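Long-range contacts in iron-chelator utilization protein (Thermobifida fusca TM51, PDB 4YHB), which binds FAD and probably uses it as a reductase to release iron from ferric siderophores, serving the fuscachelin iron-uptake system: residues H53-F58 with V84-Y89; P69-D74 with G127-R132; R34-G39 with L100-F105. All coordinates share one frame; numbering follows the deposited sequence.

Interaction 1. Residues H53-F58 with V84-Y89; sequences HVKLWF and VIYRDY. With ZN (zinc ion), chain D; FAD (flavin-adenine dinucleotide), chain C.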
loop_
_atom_site.group_PDB
_atom_site.type_symbol
_atom_site.label_atom_id
_atom_site.label_comp_id
_atom_site.label_asym_id
_atom_site.label_seq_id
_atom_site.Cartn_x
_atom_site.Cartn_y
_atom_site.Cartn_z
ATOM N N HIS A 53 -6.874 2.329 -0.574
ATOM C CA HIS A 53 -6.600 1.061 -1.249
ATOM C C HIS A 53 -7.862 0.437 -1.819
ATOM O O HIS A 53 -8.968 0.627 -1.308
ATOM C CB HIS A 53 -5.916 0.072 -0.295
ATOM C CG HIS A 53 -6.646 -0.115 0.998
ATOM N ND1 HIS A 53 -6.561 0.792 2.033
ATOM C CD2 HIS A 53 -7.481 -1.094 1.422
ATOM C CE1 HIS A 53 -7.304 0.374 3.043
ATOM N NE2 HIS A 53 -7.880 -0.761 2.692
ATOM N N VAL A 54 -7.672 -0.325 -2.884
ATOM C CA VAL A 54 -8.760 -1.029 -3.539
ATOM C C VAL A 54 -8.578 -2.515 -3.321
ATOM O O VAL A 54 -7.510 -2.966 -2.880
ATOM C CB VAL A 54 -8.806 -0.736 -5.059
ATOM C CG1 VAL A 54 -9.167 0.700 -5.307
ATOM C CG2 VAL A 54 -7.457 -1.071 -5.722
ATOM N N LYS A 55 -9.617 -3.280 -3.615
ATOM C CA LYS A 55 -9.459 -4.716 -3.752
ATOM C C LYS A 55 -9.428 -5.022 -5.235
ATOM O O LYS A 55 -10.346 -4.663 -5.977
ATOM C CB LYS A 55 -10.593 -5.489 -3.053
ATOM C CG LYS A 55 -10.387 -5.697 -1.552
ATOM C CD LYS A 55 -11.694 -6.092 -0.855
ATOM C CE LYS A 55 -11.413 -6.705 0.508
ATOM N NZ LYS A 55 -10.566 -5.832 1.373
ATOM N N LEU A 56 -8.358 -5.669 -5.671
ATOM C CA LEU A 56 -8.245 -6.112 -7.049
ATOM C C LEU A 56 -8.699 -7.552 -7.172
ATOM O O LEU A 56 -8.290 -8.417 -6.389
ATOM C CB LEU A 56 -6.794 -5.974 -7.552
ATOM C CG LEU A 56 -6.276 -4.535 -7.579
ATOM C CD1 LEU A 56 -4.855 -4.480 -8.157
ATOM C CD2 LEU A 56 -7.216 -3.613 -8.365
ATOM N N TRP A 57 -9.514 -7.812 -8.186
ATOM C CA TRP A 57 -10.080 -9.134 -8.414
ATOM C C TRP A 57 -9.437 -9.772 -9.640
ATOM O O TRP A 57 -9.564 -9.269 -10.758
ATOM C CB TRP A 57 -11.616 -9.040 -8.573
ATOM C CG TRP A 57 -12.315 -8.641 -7.293
ATOM C CD1 TRP A 57 -12.102 -7.508 -6.558
ATOM C CD2 TRP A 57 -13.346 -9.374 -6.606
ATOM N NE1 TRP A 57 -12.935 -7.494 -5.453
ATOM C CE2 TRP A 57 -13.700 -8.626 -5.460
ATOM C CE3 TRP A 57 -14.007 -10.582 -6.853
ATOM C CZ2 TRP A 57 -14.689 -9.050 -4.563
ATOM C CZ3 TRP A 57 -14.985 -11.003 -5.955
ATOM C CH2 TRP A 57 -15.311 -10.236 -4.826
ATOM N N PHE A 58 -8.740 -10.882 -9.408
ATOM C CA PHE A 58 -7.844 -11.484 -10.391
ATOM C C PHE A 58 -8.468 -12.697 -11.085
ATOM O O PHE A 58 -9.311 -13.385 -10.500
ATOM C CB PHE A 58 -6.526 -11.927 -9.714
ATOM C CG PHE A 58 -5.679 -10.790 -9.184
ATOM C CD1 PHE A 58 -4.720 -10.192 -9.990
ATOM C CD2 PHE A 58 -5.836 -10.331 -7.885
ATOM C CE1 PHE A 58 -3.930 -9.157 -9.512
ATOM C CE2 PHE A 58 -5.048 -9.280 -7.398
ATOM C CZ PHE A 58 -4.102 -8.697 -8.214
ATOM N N VAL A 84 -13.248 -16.795 -6.251
ATOM C CA VAL A 84 -12.838 -15.393 -6.189
ATOM C C VAL A 84 -11.382 -15.281 -5.745
ATOM O O VAL A 84 -10.915 -16.021 -4.883
ATOM C CB VAL A 84 -13.719 -14.557 -5.234
ATOM C CG1 VAL A 84 -15.170 -14.531 -5.731
ATOM C CG2 VAL A 84 -13.644 -15.096 -3.817
ATOM N N ILE A 85 -10.670 -14.348 -6.357
ATOM C CA ILE A 85 -9.299 -14.049 -5.965
ATOM C C ILE A 85 -9.171 -12.555 -5.831
ATOM O O ILE A 85 -8.940 -11.871 -6.818
ATOM C CB ILE A 85 -8.270 -14.548 -6.994
ATOM C CG1 ILE A 85 -8.472 -16.038 -7.279
ATOM C CG2 ILE A 85 -6.822 -14.280 -6.479
ATOM C CD1 ILE A 85 -7.635 -16.568 -8.426
ATOM N N TYR A 86 -9.363 -12.038 -4.622
ATOM C CA TYR A 86 -9.259 -10.605 -4.430
ATOM C C TYR A 86 -8.166 -10.320 -3.405
ATOM O O TYR A 86 -7.929 -11.128 -2.504
ATOM C CB TYR A 86 -10.609 -9.994 -4.007
ATOM C CG TYR A 86 -11.150 -10.498 -2.686
ATOM C CD1 TYR A 86 -10.761 -9.920 -1.490
ATOM C CD2 TYR A 86 -12.059 -11.554 -2.640
ATOM C CE1 TYR A 86 -11.246 -10.381 -0.279
ATOM C CE2 TYR A 86 -12.545 -12.027 -1.428
ATOM C CZ TYR A 86 -12.132 -11.437 -0.254
ATOM O OH TYR A 86 -12.613 -11.890 0.955
ATOM N N ARG A 87 -7.501 -9.177 -3.563
ATOM C CA ARG A 87 -6.368 -8.791 -2.718
ATOM C C ARG A 87 -6.328 -7.275 -2.603
ATOM O O ARG A 87 -6.705 -6.574 -3.546
ATOM C CB ARG A 87 -5.028 -9.284 -3.301
ATOM C CG ARG A 87 -4.945 -10.769 -3.662
ATOM C CD ARG A 87 -4.858 -11.622 -2.426
ATOM N NE ARG A 87 -4.552 -13.022 -2.717
ATOM C CZ ARG A 87 -5.450 -14.005 -2.717
ATOM N NH1 ARG A 87 -6.726 -13.745 -2.467
ATOM N NH2 ARG A 87 -5.065 -15.254 -2.961
ATOM N N ASP A 88 -5.845 -6.775 -1.465
ATOM C CA ASP A 88 -5.710 -5.338 -1.219
ATOM C C ASP A 88 -4.467 -4.769 -1.890
ATOM O O ASP A 88 -3.371 -5.296 -1.692
ATOM C CB ASP A 88 -5.594 -5.053 0.278
ATOM C CG ASP A 88 -6.915 -5.105 0.993
ATOM O OD1 ASP A 88 -7.897 -5.630 0.426
ATOM O OD2 ASP A 88 -6.968 -4.633 2.145
ATOM N N TYR A 89 -4.632 -3.680 -2.636
ATOM C CA TYR A 89 -3.508 -2.941 -3.206
ATOM C C TYR A 89 -3.755 -1.445 -3.044
ATOM O O TYR A 89 -4.890 -0.963 -3.139
ATOM C CB TYR A 89 -3.290 -3.293 -4.697
ATOM C CG TYR A 89 -2.616 -4.630 -4.900
ATOM C CD1 TYR A 89 -3.366 -5.786 -5.046
ATOM C CD2 TYR A 89 -1.219 -4.739 -4.899
ATOM C CE1 TYR A 89 -2.763 -7.017 -5.210
ATOM C CE2 TYR A 89 -0.591 -5.980 -5.059
ATOM C CZ TYR A 89 -1.381 -7.116 -5.211
ATOM O OH TYR A 89 -0.812 -8.355 -5.370
HETATM ZN ZN ZN D . -9.051 -1.784 4.214
HETATM P PA FAD C . -1.401 -14.335 -1.229
HETATM O O1A FAD C . -2.295 -15.411 -1.861
HETATM O O2A FAD C . -2.231 -13.343 -0.329
HETATM O O5B FAD C . -0.389 -15.070 -0.214
HETATM C C5B FAD C . 0.241 -16.245 -0.579
HETATM C C4B FAD C . 1.567 -16.375 0.195
HETATM O O4B FAD C . 2.508 -15.419 -0.208
HETATM C C3B FAD C . 1.402 -16.216 1.647
HETATM O O3B FAD C . 2.257 -17.139 2.240
HETATM C C2B FAD C . 1.836 -14.886 1.911
HETATM O O2B FAD C . 2.441 -14.710 3.186
HETATM C C1B FAD C . 2.867 -14.648 0.890
HETATM N N9A FAD C . 3.002 -13.265 0.450
HETATM C C8A FAD C . 2.005 -12.381 0.233
HETATM N N7A FAD C . 2.539 -11.224 -0.183
HETATM C C5A FAD C . 3.879 -11.390 -0.269
HETATM C C6A FAD C . 4.940 -10.562 -0.636
HETATM N N6A FAD C . 4.685 -9.229 -1.056
HETATM N N1A FAD C . 6.196 -11.038 -0.600
HETATM C C2A FAD C . 6.446 -12.306 -0.210
HETATM N N3A FAD C . 5.453 -13.126 0.147
HETATM C C4A FAD C . 4.175 -12.684 0.138
HETATM N N1 FAD C . 1.023 -5.124 -1.899
HETATM C C2 FAD C . 1.636 -4.603 -2.963
HETATM O O2 FAD C . 2.440 -5.275 -3.591
HETATM N N3 FAD C . 1.334 -3.318 -3.321
HETATM C C4 FAD C . 0.441 -2.574 -2.632
HETATM O O4 FAD C . 0.208 -1.434 -3.010
HETATM C C4X FAD C . -0.207 -3.091 -1.510
HETATM N N5 FAD C . -1.124 -2.374 -0.762
HETATM C C5X FAD C . -1.728 -2.952 0.303
HETATM C C6 FAD C . -2.662 -2.234 1.057
HETATM C C7 FAD C . -3.226 -2.753 2.041
HETATM C C7M FAD C . -4.234 -1.862 2.791
HETATM C C8 FAD C . -3.069 -3.907 2.471
HETATM C C8M FAD C . -3.764 -4.482 3.674
HETATM C C9 FAD C . -2.187 -4.747 1.846
HETATM C C9A FAD C . -1.364 -4.355 0.619
HETATM N N10 FAD C . -0.474 -5.015 -0.104
HETATM C C10 FAD C . 0.121 -4.423 -1.163
HETATM C "C1'" FAD C . -0.122 -6.406 0.260
HETATM C "C2'" FAD C . -0.888 -7.425 -0.525
HETATM O "O2'" FAD C . -2.230 -7.280 -0.280
HETATM C "C3'" FAD C . -0.377 -8.847 -0.100
HETATM O "O3'" FAD C . 0.998 -8.870 -0.317
HETATM C "C4'" FAD C . -1.106 -10.007 -0.724
HETATM O "O4'" FAD C . -0.935 -11.126 0.037
HETATM C "C5'" FAD C . -0.615 -10.347 -2.141
HETATM O "O5'" FAD C . -1.506 -11.174 -2.850
HETATM P P FAD C . -0.930 -12.559 -3.347
HETATM O O1P FAD C . -2.167 -13.206 -4.010
HETATM O O2P FAD C . 0.375 -12.186 -4.103
HETATM O O3P FAD C . -0.489 -13.753 -2.409
HETATM O O HOH W 1 -11.400 -12.881 -8.719
HETATM O O HOH W 2 -9.103 -3.543 2.929
HETATM O O HOH W 3 -9.156 0.053 5.382
HETATM O O HOH W 4 -10.943 -1.110 3.146
#
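Val-54 and Leu-56 pair with Tyr-89 and Arg-87 in antiparallel register, the two strand axes 4.4 Å apart, and Phe-58 N also bonds to Ile-85 O. The side chains fall on two faces. On one, the aromatic pair Trp-57 and Tyr-86 lies beside the charged pair Lys-55 and Asp-88. Trp-57 lays its five-membered ring under Tyr-86 CB, which sits 3.6 Å from the ring centroid in a CH-pi contact; the two six-membered rings, centroids 5.2 Å apart, barely overlap. The Tyr-86 and Lys-55 side chains lie side by side, pointing the same way. The lysine chain bends at its end (chi4 54°), bringing NZ to the syn lone pair of Asp-88 OD1 at 2.8 Å. Asp-88 OD2 instead accepts from a zinc-bound water, making Asp-88 a second-shell residue of the metal. His-53 NE2 binds the zinc at 2.2 Å, with three waters, His-265 and His-266 completing the site, while its ND1 is hydrogen-bonded to Ala-51 O, which would fix the ring's rotation. One face of this imidazole is covered by the flavin methyl C7M, 3.4 Å above its centre. On the other side of the sheet Leu-56 CD1 meets Tyr-89 CD1, and Phe-58 CZ reaches Tyr-89 CE1. Arg-87, bent at chi2, turns to the cofactor: NE donates to O1P at 2.7 Å and NH2 to O1A, so one guanidinium spans both phosphates, a charge suited to the pyrophosphate. Asp-88 O accepts from the ribityl O2'. Within the FAD-binding barrel, strand 53-57 is flanked on its other edge by strand 125-129, strand 86-95 by strand 100-106, and Pro-112 of helix 112-118 covers Ile-85 and Arg-87.

Interaction 2. Residues P69-D74 with G127-R132; sequences PVVEDD and GVLGPR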
loop_
_atom_site.group_PDB
_atom_site.type_symbol
_atom_site.label_atom_id
_atom_site.label_comp_id
_atom_site.label_asym_id
_atom_site.label_seq_id
_atom_site.Cartn_x
_atom_site.Cartn_y
_atom_site.Cartn_z
ATOM N N PRO A 69 -16.348 -8.530 -8.736
ATOM C CA PRO A 69 -17.193 -8.178 -7.588
ATOM C C PRO A 69 -18.664 -8.030 -7.967
ATOM O O PRO A 69 -18.960 -7.484 -9.028
ATOM C CB PRO A 69 -16.648 -6.819 -7.139
ATOM C CG PRO A 69 -15.338 -6.640 -7.824
ATOM C CD PRO A 69 -15.391 -7.458 -9.070
ATOM N N VAL A 70 -19.560 -8.482 -7.097
ATOM C CA VAL A 70 -20.984 -8.196 -7.247
ATOM C C VAL A 70 -21.391 -7.189 -6.183
ATOM O O VAL A 70 -21.286 -7.477 -5.002
ATOM C CB VAL A 70 -21.839 -9.475 -7.120
ATOM C CG1 VAL A 70 -23.324 -9.127 -6.960
ATOM C CG2 VAL A 70 -21.618 -10.378 -8.334
ATOM N N VAL A 71 -21.831 -6.003 -6.591
ATOM C CA VAL A 71 -22.142 -4.962 -5.619
ATOM C C VAL A 71 -23.626 -4.600 -5.708
ATOM O O VAL A 71 -24.129 -4.312 -6.787
ATOM C CB VAL A 71 -21.288 -3.714 -5.837
ATOM C CG1 VAL A 71 -21.791 -2.560 -4.986
ATOM C CG2 VAL A 71 -19.821 -4.018 -5.510
ATOM N N GLU A 72 -24.301 -4.634 -4.566
ATOM C CA GLU A 72 -25.727 -4.331 -4.479
ATOM C C GLU A 72 -26.007 -3.577 -3.193
ATOM O O GLU A 72 -25.563 -3.999 -2.131
ATOM C CB GLU A 72 -26.554 -5.614 -4.529
ATOM C CG GLU A 72 -26.511 -6.340 -5.868
ATOM C CD GLU A 72 -27.367 -5.669 -6.935
ATOM O OE1 GLU A 72 -28.192 -4.791 -6.587
ATOM O OE2 GLU A 72 -27.216 -6.029 -8.124
ATOM N N ASP A 73 -26.738 -2.468 -3.292
ATOM C CA ASP A 73 -27.056 -1.640 -2.128
ATOM C C ASP A 73 -25.806 -1.314 -1.293
ATOM O O ASP A 73 -25.791 -1.492 -0.076
ATOM C CB ASP A 73 -28.117 -2.331 -1.268
ATOM C CG ASP A 73 -29.388 -2.643 -2.056
ATOM O OD1 ASP A 73 -30.143 -1.697 -2.366
ATOM O OD2 ASP A 73 -29.626 -3.830 -2.375
ATOM N N ASP A 74 -24.760 -0.862 -1.979
ATOM C CA ASP A 74 -23.506 -0.419 -1.359
ATOM C C ASP A 74 -22.759 -1.505 -0.583
ATOM O O ASP A 74 -21.983 -1.199 0.332
ATOM C CB ASP A 74 -23.753 0.770 -0.430
ATOM C CG ASP A 74 -22.568 1.723 -0.387
ATOM O OD1 ASP A 74 -22.035 2.046 -1.471
ATOM O OD2 ASP A 74 -22.164 2.143 0.719
ATOM N N GLY A 127 -10.962 -6.749 -11.997
ATOM C CA GLY A 127 -12.059 -6.175 -11.237
ATOM C C GLY A 127 -11.466 -5.252 -10.183
ATOM O O GLY A 127 -10.446 -5.570 -9.560
ATOM N N VAL A 128 -12.083 -4.093 -9.994
ATOM C CA VAL A 128 -11.589 -3.128 -9.022
ATOM C C VAL A 128 -12.712 -2.724 -8.082
ATOM O O VAL A 128 -13.719 -2.123 -8.507
ATOM C CB VAL A 128 -10.998 -1.881 -9.710
ATOM C CG1 VAL A 128 -10.492 -0.896 -8.667
ATOM C CG2 VAL A 128 -9.863 -2.293 -10.670
ATOM N N LEU A 129 -12.559 -3.071 -6.805
ATOM C CA LEU A 129 -13.578 -2.741 -5.808
ATOM C C LEU A 129 -13.057 -1.728 -4.788
ATOM O O LEU A 129 -11.981 -1.906 -4.205
ATOM C CB LEU A 129 -14.068 -4.014 -5.105
ATOM C CG LEU A 129 -15.154 -3.826 -4.033
ATOM C CD1 LEU A 129 -16.464 -3.334 -4.668
ATOM C CD2 LEU A 129 -15.374 -5.130 -3.280
ATOM N N GLY A 130 -13.826 -0.663 -4.568
ATOM C CA GLY A 130 -13.424 0.374 -3.641
ATOM C C GLY A 130 -12.696 1.538 -4.298
ATOM O O GLY A 130 -12.741 1.674 -5.517
ATOM N N PRO A 131 -12.005 2.373 -3.502
ATOM C CA PRO A 131 -11.786 2.249 -2.056
ATOM C C PRO A 131 -13.092 2.358 -1.285
ATOM O O PRO A 131 -13.995 3.035 -1.752
ATOM C CB PRO A 131 -10.878 3.441 -1.724
ATOM C CG PRO A 131 -10.322 3.885 -3.025
ATOM C CD PRO A 131 -11.387 3.596 -4.033
ATOM N N ARG A 132 -13.190 1.663 -0.161
ATOM C CA ARG A 132 -14.388 1.703 0.668
ATOM C C ARG A 132 -14.578 3.115 1.226
ATOM O O ARG A 132 -15.700 3.577 1.477
ATOM C CB ARG A 132 -14.268 0.665 1.785
ATOM C CG ARG A 132 -15.371 0.695 2.849
ATOM C CD ARG A 132 -16.728 0.262 2.312
ATOM N NE ARG A 132 -17.474 1.356 1.690
ATOM C CZ ARG A 132 -18.766 1.272 1.380
ATOM N NH1 ARG A 132 -19.423 0.151 1.646
ATOM N NH2 ARG A 132 -19.398 2.296 0.805
#
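Side-chain packing closed by a salt bridge joins the segment Pro-69–Asp-74, with one strand of a small two-stranded hairpin, to strand 125-129 of the FAD-binding beta-barrel and the turn after it. The hairpin, strands 71-72 and 75-76, stands on the outside of the barrel, and no backbone pairing links the two segments. Leu-129 carries the apolar half. Its CD1 comes within 3.5 Å of Val-71 CG2, while CB lies 4.0 Å from Pro-69 CG. The apolar side chains suit this seam, where Leu-129 also touches Trp-57 and Leu-15 and Pro-69 rests on Trp-57. Gly-127 lies close to the proline ring, its CA 4.2 Å from Pro-69 CD; a CB there would clash with CD. Beyond the strand a cis peptide bond precedes Pro-131, and the chain continues to Arg-132. Its long side chain, bent at chi2 and chi3, reaches back to the hairpin turn, where Asp-74 OD1 is held by Leu-15 N and Arg-132 NH2 also donates to Tyr-13 O. The guanidinium grips Asp-74 end-on, its plane 69° from the carboxylate: NH1 reaches Asp-74 O at 3.2 Å, and NH2 meets Asp-74 OD2 at 2.8 Å from above the carboxylate plane.

Interaction 3. Residues R34-G39 with L100-F105; sequences RVDLGG and LLTIDF. With FAD (flavin-adenine dinucleotide), chain C.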
loop_
_atom_site.group_PDB
_atom_site.type_symbol
_atom_site.label_atom_id
_atom_site.label_comp_id
_atom_site.label_asym_id
_atom_site.label_seq_id
_atom_site.Cartn_x
_atom_site.Cartn_y
_atom_site.Cartn_z
ATOM N N ARG A 34 4.816 -1.122 -11.984
ATOM C CA ARG A 34 3.865 -0.036 -11.842
ATOM C C ARG A 34 2.914 -0.125 -13.013
ATOM O O ARG A 34 3.344 -0.147 -14.172
ATOM C CB ARG A 34 4.593 1.314 -11.797
ATOM C CG ARG A 34 3.687 2.524 -11.753
ATOM C CD ARG A 34 4.451 3.775 -11.350
ATOM N NE ARG A 34 4.920 3.676 -9.970
ATOM C CZ ARG A 34 5.796 4.502 -9.411
ATOM N NH1 ARG A 34 6.328 5.495 -10.112
ATOM N NH2 ARG A 34 6.146 4.322 -8.147
ATOM N N VAL A 35 1.622 -0.216 -12.701
ATOM C CA VAL A 35 0.599 -0.496 -13.693
ATOM C C VAL A 35 -0.421 0.637 -13.689
ATOM O O VAL A 35 -0.900 1.026 -12.617
ATOM C CB VAL A 35 -0.093 -1.848 -13.386
ATOM C CG1 VAL A 35 -1.254 -2.112 -14.342
ATOM C CG2 VAL A 35 0.925 -2.993 -13.416
ATOM N N ASP A 36 -0.740 1.182 -14.866
ATOM C CA ASP A 36 -1.847 2.138 -14.968
ATOM C C ASP A 36 -3.090 1.429 -15.501
ATOM O O ASP A 36 -3.016 0.789 -16.555
ATOM C CB ASP A 36 -1.496 3.314 -15.890
ATOM C CG ASP A 36 -0.333 4.158 -15.376
ATOM O OD1 ASP A 36 -0.113 4.222 -14.143
ATOM O OD2 ASP A 36 0.365 4.771 -16.223
ATOM N N LEU A 37 -4.211 1.548 -14.777
ATOM C CA LEU A 37 -5.487 0.933 -15.155
ATOM C C LEU A 37 -6.469 2.014 -15.610
ATOM O O LEU A 37 -6.569 3.060 -14.977
ATOM C CB LEU A 37 -6.093 0.152 -13.981
ATOM C CG LEU A 37 -5.238 -0.986 -13.399
ATOM C CD1 LEU A 37 -5.772 -1.422 -12.035
ATOM C CD2 LEU A 37 -5.278 -2.150 -14.365
ATOM N N GLY A 38 -7.186 1.763 -16.699
ATOM C CA GLY A 38 -8.142 2.740 -17.206
ATOM C C GLY A 38 -9.396 2.080 -17.732
ATOM O O GLY A 38 -9.558 0.867 -17.604
ATOM N N GLY A 39 -10.273 2.877 -18.345
ATOM C CA GLY A 39 -11.518 2.374 -18.904
ATOM C C GLY A 39 -12.667 3.229 -18.401
ATOM O O GLY A 39 -12.532 3.916 -17.395
ATOM N N LEU A 100 -6.804 7.579 -15.049
ATOM C CA LEU A 100 -5.929 6.422 -14.881
ATOM C C LEU A 100 -5.656 6.144 -13.403
ATOM O O LEU A 100 -5.350 7.059 -12.646
ATOM C CB LEU A 100 -4.604 6.640 -15.620
ATOM C CG LEU A 100 -4.536 6.560 -17.147
ATOM C CD1 LEU A 100 -3.111 6.880 -17.627
ATOM C CD2 LEU A 100 -4.991 5.192 -17.671
ATOM N N LEU A 101 -5.784 4.879 -13.008
ATOM C CA LEU A 101 -5.480 4.427 -11.654
ATOM C C LEU A 101 -4.144 3.709 -11.660
ATOM O O LEU A 101 -3.995 2.711 -12.360
ATOM C CB LEU A 101 -6.577 3.489 -11.138
ATOM C CG LEU A 101 -6.272 2.650 -9.894
ATOM C CD1 LEU A 101 -5.942 3.543 -8.704
ATOM C CD2 LEU A 101 -7.435 1.690 -9.563
ATOM N N THR A 102 -3.183 4.208 -10.878
ATOM C CA THR A 102 -1.858 3.597 -10.820
ATOM C C THR A 102 -1.703 2.705 -9.586
ATOM O O THR A 102 -2.018 3.110 -8.459
ATOM C CB THR A 102 -0.744 4.656 -10.812
ATOM O OG1 THR A 102 -0.850 5.454 -11.992
ATOM C CG2 THR A 102 0.637 3.991 -10.783
ATOM N N ILE A 103 -1.235 1.485 -9.819
ATOM C CA ILE A 103 -0.992 0.519 -8.756
ATOM C C ILE A 103 0.426 -0.020 -8.850
ATOM O O ILE A 103 0.860 -0.454 -9.928
ATOM C CB ILE A 103 -1.945 -0.687 -8.833
ATOM C CG1 ILE A 103 -3.401 -0.247 -9.015
ATOM C CG2 ILE A 103 -1.725 -1.626 -7.620
ATOM C CD1 ILE A 103 -4.117 0.099 -7.767
ATOM N N ASP A 104 1.135 -0.012 -7.723
ATOM C CA ASP A 104 2.455 -0.635 -7.639
ATOM C C ASP A 104 2.360 -2.046 -7.050
ATOM O O ASP A 104 1.944 -2.212 -5.896
ATOM C CB ASP A 104 3.392 0.224 -6.771
ATOM C CG ASP A 104 3.928 1.431 -7.505
ATOM O OD1 ASP A 104 3.554 1.618 -8.672
ATOM O OD2 ASP A 104 4.733 2.193 -6.919
ATOM N N PHE A 105 2.761 -3.052 -7.826
ATOM C CA PHE A 105 2.709 -4.452 -7.395
ATOM C C PHE A 105 4.092 -4.973 -7.011
ATOM O O PHE A 105 5.037 -4.841 -7.797
ATOM C CB PHE A 105 2.202 -5.379 -8.504
ATOM C CG PHE A 105 0.779 -5.161 -8.915
ATOM C CD1 PHE A 105 0.437 -4.112 -9.745
ATOM C CD2 PHE A 105 -0.202 -6.072 -8.538
ATOM C CE1 PHE A 105 -0.895 -3.936 -10.158
ATOM C CE2 PHE A 105 -1.529 -5.905 -8.940
ATOM C CZ PHE A 105 -1.875 -4.838 -9.751
HETATM P PA FAD C . -1.401 -14.335 -1.229
HETATM O O1A FAD C . -2.295 -15.411 -1.861
HETATM O O2A FAD C . -2.231 -13.343 -0.329
HETATM O O5B FAD C . -0.389 -15.070 -0.214
HETATM C C5B FAD C . 0.241 -16.245 -0.579
HETATM C C4B FAD C . 1.567 -16.375 0.195
HETATM O O4B FAD C . 2.508 -15.419 -0.208
HETATM C C3B FAD C . 1.402 -16.216 1.647
HETATM O O3B FAD C . 2.257 -17.139 2.240
HETATM C C2B FAD C . 1.836 -14.886 1.911
HETATM O O2B FAD C . 2.441 -14.710 3.186
HETATM C C1B FAD C . 2.867 -14.648 0.890
HETATM N N9A FAD C . 3.002 -13.265 0.450
HETATM C C8A FAD C . 2.005 -12.381 0.233
HETATM N N7A FAD C . 2.539 -11.224 -0.183
HETATM C C5A FAD C . 3.879 -11.390 -0.269
HETATM C C6A FAD C . 4.940 -10.562 -0.636
HETATM N N6A FAD C . 4.685 -9.229 -1.056
HETATM N N1A FAD C . 6.196 -11.038 -0.600
HETATM C C2A FAD C . 6.446 -12.306 -0.210
HETATM N N3A FAD C . 5.453 -13.126 0.147
HETATM C C4A FAD C . 4.175 -12.684 0.138
HETATM N N1 FAD C . 1.023 -5.124 -1.899
HETATM C C2 FAD C . 1.636 -4.603 -2.963
HETATM O O2 FAD C . 2.440 -5.275 -3.591
HETATM N N3 FAD C . 1.334 -3.318 -3.321
HETATM C C4 FAD C . 0.441 -2.574 -2.632
HETATM O O4 FAD C . 0.208 -1.434 -3.010
HETATM C C4X FAD C . -0.207 -3.091 -1.510
HETATM N N5 FAD C . -1.124 -2.374 -0.762
HETATM C C5X FAD C . -1.728 -2.952 0.303
HETATM C C6 FAD C . -2.662 -2.234 1.057
HETATM C C7 FAD C . -3.226 -2.753 2.041
HETATM C C7M FAD C . -4.234 -1.862 2.791
HETATM C C8 FAD C . -3.069 -3.907 2.471
HETATM C C8M FAD C . -3.764 -4.482 3.674
HETATM C C9 FAD C . -2.187 -4.747 1.846
HETATM C C9A FAD C . -1.364 -4.355 0.619
HETATM N N10 FAD C . -0.474 -5.015 -0.104
HETATM C C10 FAD C . 0.121 -4.423 -1.163
HETATM C "C1'" FAD C . -0.122 -6.406 0.260
HETATM C "C2'" FAD C . -0.888 -7.425 -0.525
HETATM O "O2'" FAD C . -2.230 -7.280 -0.280
HETATM C "C3'" FAD C . -0.377 -8.847 -0.100
HETATM O "O3'" FAD C . 0.998 -8.870 -0.317
HETATM C "C4'" FAD C . -1.106 -10.007 -0.724
HETATM O "O4'" FAD C . -0.935 -11.126 0.037
HETATM C "C5'" FAD C . -0.615 -10.347 -2.141
HETATM O "O5'" FAD C . -1.506 -11.174 -2.850
HETATM P P FAD C . -0.930 -12.559 -3.347
HETATM O O1P FAD C . -2.167 -13.206 -4.010
HETATM O O2P FAD C . 0.375 -12.186 -4.103
HETATM O O3P FAD C . -0.489 -13.753 -2.409
#
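Arg-34 and Asp-104 lie side by side on neighbouring antiparallel strands of the FAD-binding beta-barrel and form a side-on, two-pronged salt bridge. Arg-34 NE donates to Asp-104 OD1 and NH2 to OD2, each at 2.8 Å; both oxygens use their syn lone pairs, and the two flat groups are only 4° from coplanar. Arg-34 bends at chi3 (-66°), which sets NE beside the carboxylate, and Thr-102 CG2 packs 3.5 Å from its CG. A second polar pair follows on this face: Thr-102 OG1 donates to Asp-36 OD1 at 2.6 Å, from above the carboxylate plane, and Asn-24 of strand 17-29 binds OD2. Partners thus satisfy both oxygens of this buried acid. Beneath, four backbone hydrogen bonds join Val-35 with Ile-103 and Leu-37 with Leu-101, fixing the register that pairs these groups. The opposite face is apolar, as befits the barrel interior: Val-35 CG2 touches Phe-105 CE1 at 3.8 Å, and Leu-37 CD1 meets Ile-103 CG1. Val-22 and Leu-20 of strand 17-29 extend this packing, while Tyr-89 and Trp-116 meet the ring of Phe-105. Where a side chain would crowd Leu-100, Gly-38 has none. Strand 100-106 also reaches the cofactor directly, since Asp-104 O accepts the flavin N3 hydrogen, with N3 and O 2.9 Å apart.

How the interactions relate
Interactions 1 and 3 are neighbouring strand pairs of one barrel, joined where strand 86-95 lies beside strand 100-106; interaction 2 is attached on the far side, where strand 125-129 borders strand 53-57. Interaction 3 is the most buried, and its acids are matched within the sheet. Interaction 1 is partly buried and sends polar groups to zinc and to FAD, which it shares with interaction 3. Interaction 2 lies nearer the surface, has no strand pairing and rests mainly on side chains, with one bond to a backbone carbonyl. Phe-105 ties the first and third together by packing on Leu-56 and Tyr-89. Trp-57 ties the first to the second: NE1 lies 3.5 Å from Pro-69 CG.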